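PDB 6MJN: organic hydroperoxide resistance protein from Legionella pneumophila, which probably reduces organic hydroperoxides through a redox-active cysteine pair, as in other members of the OsmC/Ohr family, and so would protect the bacterium from peroxide stress. Local coordinates for residues B[78-90]-B[101-113]. Residues are numbered along the deposited sequence; the frame is centred on the assembly and turned at random.
Sequences ISLEDVSMTSEVS and LGVALHAHITGLN
Met-85 reaches across to Ala-107 and Leu-105 with the last two atoms of its side chain. CB rises from the face that also carries Val-83, Ser-87 and Val-89; CG stands anti to the backbone N (chi1 -156°), and a bend at chi2 of 62° turns the chain over the neighbouring strand. SD then rests 3.7 Å from Ala-107 CB, and CE, the tip, lies 3.7 Å from Leu-105 CB and also against the carbonyl carbon of His-106. Strands 82-93 and 99-110 form an antiparallel beta hairpin, and the long helix 53-76 packs on this largely apolar, buried face, as expected of the OsmC fold, with Phe-65 against Met-85 and the carbonyl of Ala-58 taking a hydrogen bond from Ser-87 OG. From Ser-84 to Ser-90 the backbones exchange paired N-H...O bonds with 102-108, nearly straight in His-108 N to Ser-84 O (175°). The outer edge of 84-90 pairs in turn with a strand of the second subunit, so the sheet runs on through the dimer interface, where Ser-90 OG bonds Thr-14 OG1 of that subunit. On the other face, a water donates to Ala-104 O (3.0 Å) and weakly to Thr-86 O. Near the open end of the hairpin a classic beta bulge sets both Glu-81 and Asp-82 opposite Thr-110; Glu-81 N bonds Thr-110 O at 2.9 Å. Beyond it Leu-80 CD2 presses on both Ile-109 CG2 (3.4 Å) and Leu-112 CD1 (3.5 Å), each tighter than usual carbon contact. Ile-78 crosses Leu-112 at about a right angle, its CG2 3.6 Å from Leu-112 CD2.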
# COMPACT_ATOMS: atom_id res chain seq x y z
N ILE B 78 -9.52 -20.79 -16.97
CA ILE B 78 -9.91 -21.51 -15.77
C ILE B 78 -11.31 -21.08 -15.37
O ILE B 78 -11.63 -19.88 -15.41
CB ILE B 78 -8.90 -21.27 -14.63
CG1 ILE B 78 -7.61 -22.06 -14.86
CG2 ILE B 78 -9.49 -21.61 -13.27
CD1 ILE B 78 -6.51 -21.76 -13.86
N SER B 79 -12.14 -22.04 -14.98
CA SER B 79 -13.57 -21.82 -14.74
C SER B 79 -13.80 -21.27 -13.32
O SER B 79 -14.32 -21.95 -12.43
CB SER B 79 -14.35 -23.11 -14.98
OG SER B 79 -13.88 -24.16 -14.15
N LEU B 80 -13.42 -20.01 -13.14
CA LEU B 80 -13.69 -19.28 -11.91
C LEU B 80 -15.11 -18.75 -11.90
O LEU B 80 -15.52 -18.03 -12.81
CB LEU B 80 -12.74 -18.09 -11.75
CG LEU B 80 -11.43 -18.32 -11.04
CD1 LEU B 80 -11.04 -17.06 -10.29
CD2 LEU B 80 -11.59 -19.48 -10.11
N GLU B 81 -15.86 -19.09 -10.86
CA GLU B 81 -17.17 -18.47 -10.72
C GLU B 81 -17.08 -17.17 -9.93
O GLU B 81 -17.55 -16.13 -10.40
CB GLU B 81 -18.15 -19.45 -10.06
CG GLU B 81 -18.33 -20.75 -10.81
CD GLU B 81 -19.29 -21.70 -10.10
OE1 GLU B 81 -20.02 -21.24 -9.20
OE2 GLU B 81 -19.31 -22.90 -10.45
N ASP B 82 -16.47 -17.21 -8.75
CA ASP B 82 -16.33 -16.02 -7.92
C ASP B 82 -15.03 -16.12 -7.11
O ASP B 82 -14.44 -17.19 -6.97
CB ASP B 82 -17.53 -15.84 -6.99
CG ASP B 82 -17.66 -14.43 -6.45
OD1 ASP B 82 -16.93 -13.53 -6.93
OD2 ASP B 82 -18.49 -14.22 -5.55
N VAL B 83 -14.59 -14.98 -6.61
CA VAL B 83 -13.45 -14.93 -5.70
C VAL B 83 -13.61 -13.73 -4.79
O VAL B 83 -14.05 -12.66 -5.22
CB VAL B 83 -12.10 -14.88 -6.46
CG1 VAL B 83 -12.06 -13.68 -7.39
CG2 VAL B 83 -10.93 -14.81 -5.49
N SER B 84 -13.29 -13.91 -3.51
CA SER B 84 -13.07 -12.78 -2.63
C SER B 84 -11.71 -12.95 -1.97
O SER B 84 -11.17 -14.05 -1.89
CB SER B 84 -14.17 -12.66 -1.57
OG SER B 84 -14.17 -13.78 -0.72
N MET B 85 -11.18 -11.83 -1.47
CA MET B 85 -9.82 -11.78 -0.99
C MET B 85 -9.78 -11.08 0.36
O MET B 85 -10.31 -9.98 0.50
CB MET B 85 -8.95 -11.03 -2.00
CG MET B 85 -7.50 -11.37 -1.93
SD MET B 85 -7.22 -13.11 -2.32
CE MET B 85 -5.86 -13.27 -1.14
N THR B 86 -9.15 -11.74 1.33
CA THR B 86 -8.88 -11.20 2.66
C THR B 86 -7.38 -10.98 2.79
O THR B 86 -6.59 -11.86 2.43
CB THR B 86 -9.35 -12.19 3.73
OG1 THR B 86 -10.77 -12.40 3.61
CG2 THR B 86 -9.06 -11.66 5.11
N SER B 87 -6.99 -9.81 3.29
CA SER B 87 -5.60 -9.55 3.63
C SER B 87 -5.54 -9.16 5.09
O SER B 87 -6.39 -8.41 5.58
CB SER B 87 -5.01 -8.42 2.78
OG SER B 87 -5.63 -7.20 3.13
N GLU B 88 -4.57 -9.70 5.81
CA GLU B 88 -4.36 -9.31 7.19
C GLU B 88 -2.94 -8.77 7.30
O GLU B 88 -1.98 -9.46 6.96
CB GLU B 88 -4.57 -10.49 8.12
CG GLU B 88 -4.26 -10.17 9.57
CD GLU B 88 -4.36 -11.41 10.44
OE1 GLU B 88 -5.43 -12.04 10.44
OE2 GLU B 88 -3.36 -11.75 11.09
N VAL B 89 -2.82 -7.53 7.75
CA VAL B 89 -1.55 -6.82 7.77
C VAL B 89 -1.23 -6.46 9.21
O VAL B 89 -2.07 -5.91 9.92
CB VAL B 89 -1.59 -5.57 6.88
CG1 VAL B 89 -0.36 -4.65 7.14
CG2 VAL B 89 -1.67 -6.00 5.40
N SER B 90 -0.02 -6.83 9.65
CA SER B 90 0.41 -6.55 11.00
C SER B 90 1.65 -5.67 10.97
O SER B 90 2.49 -5.76 10.07
CB SER B 90 0.71 -7.84 11.78
OG SER B 90 -0.49 -8.54 12.03
N LEU B 101 6.25 -4.68 8.14
CA LEU B 101 4.94 -5.29 7.92
C LEU B 101 5.07 -6.80 7.77
O LEU B 101 6.09 -7.31 7.28
CB LEU B 101 4.29 -4.70 6.65
CG LEU B 101 4.09 -3.18 6.59
CD1 LEU B 101 3.45 -2.82 5.26
CD2 LEU B 101 3.23 -2.74 7.73
N GLY B 102 4.04 -7.52 8.23
CA GLY B 102 3.81 -8.90 7.84
C GLY B 102 2.40 -9.06 7.33
O GLY B 102 1.50 -8.28 7.67
N VAL B 103 2.18 -10.08 6.48
CA VAL B 103 0.93 -10.21 5.73
C VAL B 103 0.50 -11.67 5.69
O VAL B 103 1.33 -12.57 5.44
CB VAL B 103 1.07 -9.68 4.28
CG1 VAL B 103 -0.28 -9.78 3.52
CG2 VAL B 103 1.61 -8.26 4.24
N ALA B 104 -0.79 -11.92 5.90
CA ALA B 104 -1.43 -13.19 5.60
C ALA B 104 -2.55 -12.93 4.60
O ALA B 104 -3.35 -12.01 4.80
CB ALA B 104 -1.99 -13.87 6.86
N LEU B 105 -2.58 -13.70 3.52
CA LEU B 105 -3.59 -13.58 2.48
C LEU B 105 -4.48 -14.81 2.51
O LEU B 105 -3.98 -15.93 2.67
CB LEU B 105 -2.93 -13.45 1.10
CG LEU B 105 -2.10 -12.17 0.88
CD1 LEU B 105 -1.51 -12.20 -0.53
CD2 LEU B 105 -2.95 -10.92 1.06
N HIS B 106 -5.78 -14.63 2.37
CA HIS B 106 -6.68 -15.78 2.30
C HIS B 106 -7.63 -15.60 1.14
O HIS B 106 -8.47 -14.69 1.16
CB HIS B 106 -7.46 -15.95 3.61
CG HIS B 106 -8.40 -17.10 3.58
ND1 HIS B 106 -7.98 -18.40 3.42
CD2 HIS B 106 -9.75 -17.16 3.66
CE1 HIS B 106 -9.02 -19.21 3.41
NE2 HIS B 106 -10.11 -18.48 3.55
N ALA B 107 -7.54 -16.47 0.15
CA ALA B 107 -8.44 -16.39 -0.99
C ALA B 107 -9.63 -17.32 -0.80
O ALA B 107 -9.49 -18.43 -0.30
CB ALA B 107 -7.69 -16.74 -2.28
N HIS B 108 -10.82 -16.84 -1.17
CA HIS B 108 -12.03 -17.66 -1.21
C HIS B 108 -12.49 -17.74 -2.66
O HIS B 108 -12.96 -16.75 -3.22
CB HIS B 108 -13.12 -17.10 -0.31
CG HIS B 108 -14.38 -17.92 -0.28
ND1 HIS B 108 -15.39 -17.69 0.63
CD2 HIS B 108 -14.77 -18.97 -1.03
CE1 HIS B 108 -16.36 -18.56 0.43
NE2 HIS B 108 -16.02 -19.35 -0.58
N ILE B 109 -12.37 -18.94 -3.25
CA ILE B 109 -12.58 -19.16 -4.67
C ILE B 109 -13.73 -20.14 -4.87
O ILE B 109 -13.77 -21.19 -4.22
CB ILE B 109 -11.29 -19.70 -5.32
CG1 ILE B 109 -10.18 -18.64 -5.29
CG2 ILE B 109 -11.53 -20.16 -6.74
CD1 ILE B 109 -8.86 -19.11 -5.83
N THR B 110 -14.70 -19.78 -5.73
CA THR B 110 -15.81 -20.66 -6.09
C THR B 110 -15.57 -21.21 -7.49
O THR B 110 -15.16 -20.48 -8.40
CB THR B 110 -17.16 -19.90 -6.08
OG1 THR B 110 -17.23 -19.07 -4.91
CG2 THR B 110 -18.33 -20.88 -6.07
N GLY B 111 -15.85 -22.51 -7.67
CA GLY B 111 -15.85 -23.12 -8.99
C GLY B 111 -14.69 -24.06 -9.27
O GLY B 111 -14.67 -24.68 -10.34
N LEU B 112 -13.74 -24.18 -8.35
CA LEU B 112 -12.57 -25.03 -8.51
C LEU B 112 -12.49 -26.00 -7.34
O LEU B 112 -13.03 -25.73 -6.26
CB LEU B 112 -11.28 -24.21 -8.57
CG LEU B 112 -11.19 -23.16 -9.67
CD1 LEU B 112 -9.86 -22.44 -9.54
CD2 LEU B 112 -11.33 -23.80 -11.02
N ASN B 113 -11.82 -27.13 -7.56
CA ASN B 113 -11.53 -27.98 -6.42
C ASN B 113 -10.34 -27.37 -5.65
O ASN B 113 -9.70 -26.40 -6.09
CB ASN B 113 -11.34 -29.46 -6.85
CG ASN B 113 -10.10 -29.71 -7.72
OD1 ASN B 113 -8.99 -29.29 -7.39
ND2 ASN B 113 -10.29 -30.43 -8.82
O HOH W 1 -6.12 -12.94 5.60